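Local coordinates for protein heavy metal cation tricomponent efflux pump ZneA(CzcA-like) (Cupriavidus metallidurans, PDB 4K0J) that probably exports zinc ions and other heavy-metal cations as a proton antiporter, forming the trimeric inner-membrane part of an RND-type tripartite efflux system, at residues C[129-142]-C[278-290]. Numbering follows the deposited sequence.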
loop_
_atom_site.group_PDB
_atom_site.type_symbol
_atom_site.label_atom_id
_atom_site.label_comp_id
_atom_site.label_asym_id
_atom_site.label_seq_id
_atom_site.Cartn_x
_atom_site.Cartn_y
_atom_site.Cartn_z
ATOM N N PRO C 129 -15.360 10.924 -5.324
ATOM C CA PRO C 129 -15.557 9.734 -4.485
ATOM C C PRO C 129 -15.169 8.420 -5.168
ATOM O O PRO C 129 -15.314 8.278 -6.381
ATOM C CB PRO C 129 -17.067 9.761 -4.184
ATOM C CG PRO C 129 -17.655 10.767 -5.122
ATOM C CD PRO C 129 -16.570 11.759 -5.367
ATOM N N LEU C 130 -14.676 7.467 -4.381
ATOM C CA LEU C 130 -14.221 6.184 -4.910
ATOM C C LEU C 130 -15.385 5.216 -5.111
ATOM O O LEU C 130 -15.714 4.407 -4.236
ATOM C CB LEU C 130 -13.153 5.565 -4.004
ATOM C CG LEU C 130 -12.527 4.257 -4.489
ATOM C CD1 LEU C 130 -11.896 4.426 -5.854
ATOM C CD2 LEU C 130 -11.497 3.749 -3.497
ATOM N N THR C 131 -15.998 5.307 -6.284
ATOM C CA THR C 131 -17.148 4.488 -6.623
ATOM C C THR C 131 -17.090 4.092 -8.090
ATOM O O THR C 131 -16.472 4.778 -8.903
ATOM C CB THR C 131 -18.471 5.238 -6.343
ATOM O OG1 THR C 131 -19.564 4.524 -6.926
ATOM C CG2 THR C 131 -18.434 6.636 -6.941
ATOM N N SER C 132 -17.725 2.972 -8.414
ATOM C CA SER C 132 -17.857 2.512 -9.785
ATOM C C SER C 132 -19.038 3.218 -10.425
ATOM O O SER C 132 -19.964 3.640 -9.727
ATOM C CB SER C 132 -18.079 0.999 -9.800
ATOM O OG SER C 132 -18.498 0.544 -11.070
ATOM N N PRO C 133 -19.019 3.355 -11.762
ATOM C CA PRO C 133 -20.162 3.886 -12.513
ATOM C C PRO C 133 -21.439 3.075 -12.305
ATOM O O PRO C 133 -22.510 3.511 -12.726
ATOM C CB PRO C 133 -19.703 3.774 -13.969
ATOM C CG PRO C 133 -18.556 2.822 -13.943
ATOM C CD PRO C 133 -17.879 3.086 -12.648
ATOM N N ILE C 134 -21.320 1.909 -11.678
ATOM C CA ILE C 134 -22.479 1.121 -11.277
ATOM C C ILE C 134 -22.632 1.094 -9.757
ATOM O O ILE C 134 -23.220 0.166 -9.201
ATOM C CB ILE C 134 -22.382 -0.327 -11.779
ATOM C CG1 ILE C 134 -21.216 -1.054 -11.112
ATOM C CG2 ILE C 134 -22.237 -0.358 -13.288
ATOM C CD1 ILE C 134 -21.327 -2.553 -11.195
ATOM N N GLY C 135 -22.106 2.116 -9.090
ATOM C CA GLY C 135 -22.174 2.187 -7.645
ATOM C C GLY C 135 -23.435 2.858 -7.135
ATOM O O GLY C 135 -23.706 2.847 -5.938
ATOM N N GLU C 136 -24.213 3.433 -8.045
ATOM C CA GLU C 136 -25.399 4.199 -7.674
ATOM C C GLU C 136 -26.581 3.276 -7.368
ATOM O O GLU C 136 -27.476 3.091 -8.195
ATOM C CB GLU C 136 -25.739 5.173 -8.800
ATOM C CG GLU C 136 -24.586 6.099 -9.161
ATOM C CD GLU C 136 -24.685 6.641 -10.570
ATOM O OE1 GLU C 136 -25.159 5.906 -11.466
ATOM O OE2 GLU C 136 -24.282 7.804 -10.783
ATOM N N ILE C 137 -26.592 2.718 -6.161
ATOM C CA ILE C 137 -27.413 1.544 -5.887
ATOM C C ILE C 137 -28.797 1.818 -5.311
ATOM O O ILE C 137 -29.638 0.921 -5.267
ATOM C CB ILE C 137 -26.677 0.556 -4.966
ATOM C CG1 ILE C 137 -26.226 1.255 -3.683
ATOM C CG2 ILE C 137 -25.480 -0.057 -5.681
ATOM C CD1 ILE C 137 -25.509 0.325 -2.720
ATOM N N TYR C 138 -29.045 3.047 -4.878
ATOM C CA TYR C 138 -30.316 3.356 -4.232
ATOM C C TYR C 138 -30.739 4.799 -4.470
ATOM O O TYR C 138 -30.346 5.703 -3.734
ATOM C CB TYR C 138 -30.217 3.066 -2.738
ATOM C CG TYR C 138 -31.500 3.252 -1.959
ATOM C CD1 TYR C 138 -31.734 4.413 -1.235
ATOM C CD2 TYR C 138 -32.466 2.256 -1.925
ATOM C CE1 TYR C 138 -32.900 4.584 -0.509
ATOM C CE2 TYR C 138 -33.632 2.415 -1.199
ATOM C CZ TYR C 138 -33.845 3.582 -0.495
ATOM O OH TYR C 138 -35.006 3.742 0.229
ATOM N N ARG C 139 -31.540 5.006 -5.510
ATOM C CA ARG C 139 -32.059 6.332 -5.834
ATOM C C ARG C 139 -33.374 6.573 -5.115
ATOM O O ARG C 139 -34.221 5.686 -5.056
ATOM C CB ARG C 139 -32.241 6.474 -7.344
ATOM C CG ARG C 139 -30.929 6.566 -8.093
ATOM C CD ARG C 139 -31.128 6.566 -9.590
ATOM N NE ARG C 139 -29.863 6.776 -10.286
ATOM C CZ ARG C 139 -29.384 7.973 -10.613
ATOM N NH1 ARG C 139 -30.075 9.065 -10.310
ATOM N NH2 ARG C 139 -28.218 8.075 -11.244
ATOM N N TYR C 140 -33.539 7.765 -4.551
ATOM C CA TYR C 140 -34.722 8.049 -3.748
ATOM C C TYR C 140 -35.108 9.514 -3.824
ATOM O O TYR C 140 -34.358 10.343 -4.332
ATOM C CB TYR C 140 -34.491 7.668 -2.280
ATOM C CG TYR C 140 -33.612 8.649 -1.542
ATOM C CD1 TYR C 140 -34.160 9.700 -0.818
ATOM C CD2 TYR C 140 -32.238 8.537 -1.586
ATOM C CE1 TYR C 140 -33.365 10.606 -0.151
ATOM C CE2 TYR C 140 -31.430 9.437 -0.918
ATOM C CZ TYR C 140 -32.000 10.471 -0.206
ATOM O OH TYR C 140 -31.191 11.370 0.451
ATOM N N THR C 141 -36.280 9.819 -3.280
ATOM C CA THR C 141 -36.784 11.180 -3.230
ATOM C C THR C 141 -37.523 11.372 -1.915
ATOM O O THR C 141 -38.173 10.446 -1.416
ATOM C CB THR C 141 -37.716 11.473 -4.425
ATOM O OG1 THR C 141 -36.957 11.411 -5.638
ATOM C CG2 THR C 141 -38.334 12.846 -4.315
ATOM N N LEU C 142 -37.375 12.558 -1.334
ATOM C CA LEU C 142 -38.150 12.953 -0.173
ATOM C C LEU C 142 -39.568 13.336 -0.604
ATOM O O LEU C 142 -39.758 14.359 -1.263
ATOM C CB LEU C 142 -37.493 14.153 0.524
ATOM C CG LEU C 142 -36.436 13.939 1.617
ATOM C CD1 LEU C 142 -36.968 13.029 2.710
ATOM C CD2 LEU C 142 -35.145 13.393 1.046
ATOM N N ASP C 278 -40.662 20.060 -9.272
ATOM C CA ASP C 278 -39.597 20.533 -8.393
ATOM C C ASP C 278 -39.502 19.780 -7.067
ATOM O O ASP C 278 -40.064 20.215 -6.065
ATOM C CB ASP C 278 -39.794 22.020 -8.097
ATOM C CG ASP C 278 -38.488 22.762 -7.958
ATOM O OD1 ASP C 278 -37.426 22.114 -8.059
ATOM O OD2 ASP C 278 -38.526 23.990 -7.742
ATOM N N THR C 279 -38.783 18.663 -7.054
ATOM C CA THR C 279 -38.510 17.972 -5.797
ATOM C C THR C 279 -37.002 17.788 -5.541
ATOM O O THR C 279 -36.183 18.540 -6.067
ATOM C CB THR C 279 -39.294 16.642 -5.680
ATOM O OG1 THR C 279 -38.996 16.018 -4.425
ATOM C CG2 THR C 279 -38.952 15.700 -6.825
ATOM N N ILE C 280 -36.639 16.805 -4.723
ATOM C CA ILE C 280 -35.240 16.625 -4.336
ATOM C C ILE C 280 -34.865 15.160 -4.133
ATOM O O ILE C 280 -35.603 14.406 -3.512
ATOM C CB ILE C 280 -34.923 17.432 -3.069
ATOM C CG1 ILE C 280 -33.503 17.150 -2.579
ATOM C CG2 ILE C 280 -35.950 17.141 -1.980
ATOM C CD1 ILE C 280 -33.046 18.102 -1.498
ATOM N N GLN C 281 -33.716 14.760 -4.660
ATOM C CA GLN C 281 -33.340 13.353 -4.660
ATOM C C GLN C 281 -31.916 13.097 -4.184
ATOM O O GLN C 281 -31.071 13.998 -4.164
ATOM C CB GLN C 281 -33.453 12.782 -6.064
ATOM C CG GLN C 281 -32.248 13.106 -6.911
ATOM C CD GLN C 281 -32.051 12.123 -8.029
ATOM O OE1 GLN C 281 -32.967 11.388 -8.393
ATOM N NE2 GLN C 281 -30.845 12.097 -8.581
ATOM N N GLY C 282 -31.653 11.844 -3.829
ATOM C CA GLY C 282 -30.320 11.427 -3.443
ATOM C C GLY C 282 -29.864 10.180 -4.179
ATOM O O GLY C 282 -30.676 9.349 -4.584
ATOM N N ILE C 283 -28.552 10.058 -4.348
ATOM C CA ILE C 283 -27.946 8.927 -5.034
ATOM C C ILE C 283 -26.915 8.259 -4.117
ATOM O O ILE C 283 -25.855 8.834 -3.826
ATOM C CB ILE C 283 -27.251 9.380 -6.333
ATOM C CG1 ILE C 283 -28.138 10.364 -7.101
ATOM C CG2 ILE C 283 -26.896 8.185 -7.194
ATOM C CD1 ILE C 283 -27.508 10.919 -8.366
ATOM N N THR C 284 -27.236 7.054 -3.653
ATOM C CA THR C 284 -26.360 6.327 -2.743
ATOM C C THR C 284 -25.246 5.653 -3.519
ATOM O O THR C 284 -25.492 4.752 -4.325
ATOM C CB THR C 284 -27.129 5.268 -1.955
ATOM O OG1 THR C 284 -28.250 5.883 -1.307
ATOM C CG2 THR C 284 -26.221 4.616 -0.915
ATOM N N LEU C 285 -24.019 6.095 -3.270
ATOM C CA LEU C 285 -22.882 5.642 -4.052
ATOM C C LEU C 285 -22.151 4.495 -3.380
ATOM O O LEU C 285 -21.497 4.679 -2.351
ATOM C CB LEU C 285 -21.919 6.796 -4.312
ATOM C CG LEU C 285 -22.597 8.034 -4.900
ATOM C CD1 LEU C 285 -21.582 9.120 -5.226
ATOM C CD2 LEU C 285 -23.393 7.651 -6.128
ATOM N N LEU C 286 -22.272 3.314 -3.977
ATOM C CA LEU C 286 -21.582 2.130 -3.502
ATOM C C LEU C 286 -20.077 2.345 -3.570
ATOM O O LEU C 286 -19.531 2.597 -4.647
ATOM C CB LEU C 286 -21.972 0.914 -4.346
ATOM C CG LEU C 286 -21.364 -0.425 -3.923
ATOM C CD1 LEU C 286 -22.091 -0.992 -2.711
ATOM C CD2 LEU C 286 -21.378 -1.404 -5.080
ATOM N N LEU C 287 -19.425 2.261 -2.410
ATOM C CA LEU C 287 -17.970 2.310 -2.318
ATOM C C LEU C 287 -17.382 1.224 -3.193
ATOM O O LEU C 287 -17.920 0.123 -3.268
ATOM C CB LEU C 287 -17.512 2.113 -0.869
ATOM C CG LEU C 287 -16.026 1.815 -0.650
ATOM C CD1 LEU C 287 -15.170 3.013 -1.045
ATOM C CD2 LEU C 287 -15.745 1.398 0.776
ATOM N N LYS C 288 -16.283 1.544 -3.863
ATOM C CA LYS C 288 -15.663 0.618 -4.796
ATOM C C LYS C 288 -15.273 -0.689 -4.117
ATOM O O LYS C 288 -14.765 -0.687 -2.996
ATOM C CB LYS C 288 -14.432 1.259 -5.437
ATOM C CG LYS C 288 -13.860 0.488 -6.619
ATOM C CD LYS C 288 -14.892 0.332 -7.727
ATOM C CE LYS C 288 -14.288 -0.375 -8.924
ATOM N NZ LYS C 288 -12.990 0.245 -9.277
ATOM N N ASN C 289 -15.525 -1.797 -4.811
ATOM C CA ASN C 289 -15.168 -3.137 -4.344
ATOM C C ASN C 289 -15.755 -3.510 -2.983
ATOM O O ASN C 289 -15.054 -4.020 -2.111
ATOM C CB ASN C 289 -13.647 -3.359 -4.380
ATOM C CG ASN C 289 -13.079 -3.281 -5.791
ATOM O OD1 ASN C 289 -11.995 -2.748 -6.010
ATOM N ND2 ASN C 289 -13.822 -3.806 -6.757
ATOM N N GLU C 290 -17.047 -3.244 -2.818
ATOM C CA GLU C 290 -17.803 -3.711 -1.663
ATOM C C GLU C 290 -19.108 -4.322 -2.161
ATOM O O GLU C 290 -19.629 -3.916 -3.199
ATOM C CB GLU C 290 -18.075 -2.567 -0.687
ATOM C CG GLU C 290 -16.824 -1.983 -0.034
ATOM C CD GLU C 290 -16.168 -2.929 0.966
ATOM O OE1 GLU C 290 -16.819 -3.910 1.384
ATOM O OE2 GLU C 290 -14.997 -2.689 1.334
#
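Y140 sets CG between its own backbone N and carbonyl carbon (chi1 75°), which folds the ring over the main chain of G282: CE2 of Y140 lies 3.4 Å from CA of G282, which has no side chain to get in the way. On the other face of the sheet R139 runs extended from CG to NE, bringing its guanidinium alongside I283, whose CG2 stands 4.2 Å above the centre of that group's plane.

The backbones form an antiparallel ladder. Y140 and G282 are a hydrogen-bonded pair, N of G282 giving to O of Y140 at 3.1 Å, while N of I137 meets O of T284 at 3.0 Å nearly in line with the C=O, though the bond bends at the hydrogen (148°). OG1 of T284 donates to O of Y138 at 3.2 Å, in the carbonyl plane on a lone pair. Ahead of the type I turn from S132 to G135, O of L130 accepts from N of K288 at 2.9 Å, and the two side chains cross at about a right angle, CB of K288 against CG of L130.

This pair lies within an antiparallel sheet of the periplasmic porter domain, probably corresponding to the PN2 subdomain of AcrB, between strands 316-319 and 170-177. Helix 149-164 packs against Y140, whose OH bonds Q156; K288 NZ forms a salt bridge with D103 at the start of helix 103-113, against which L130 also packs.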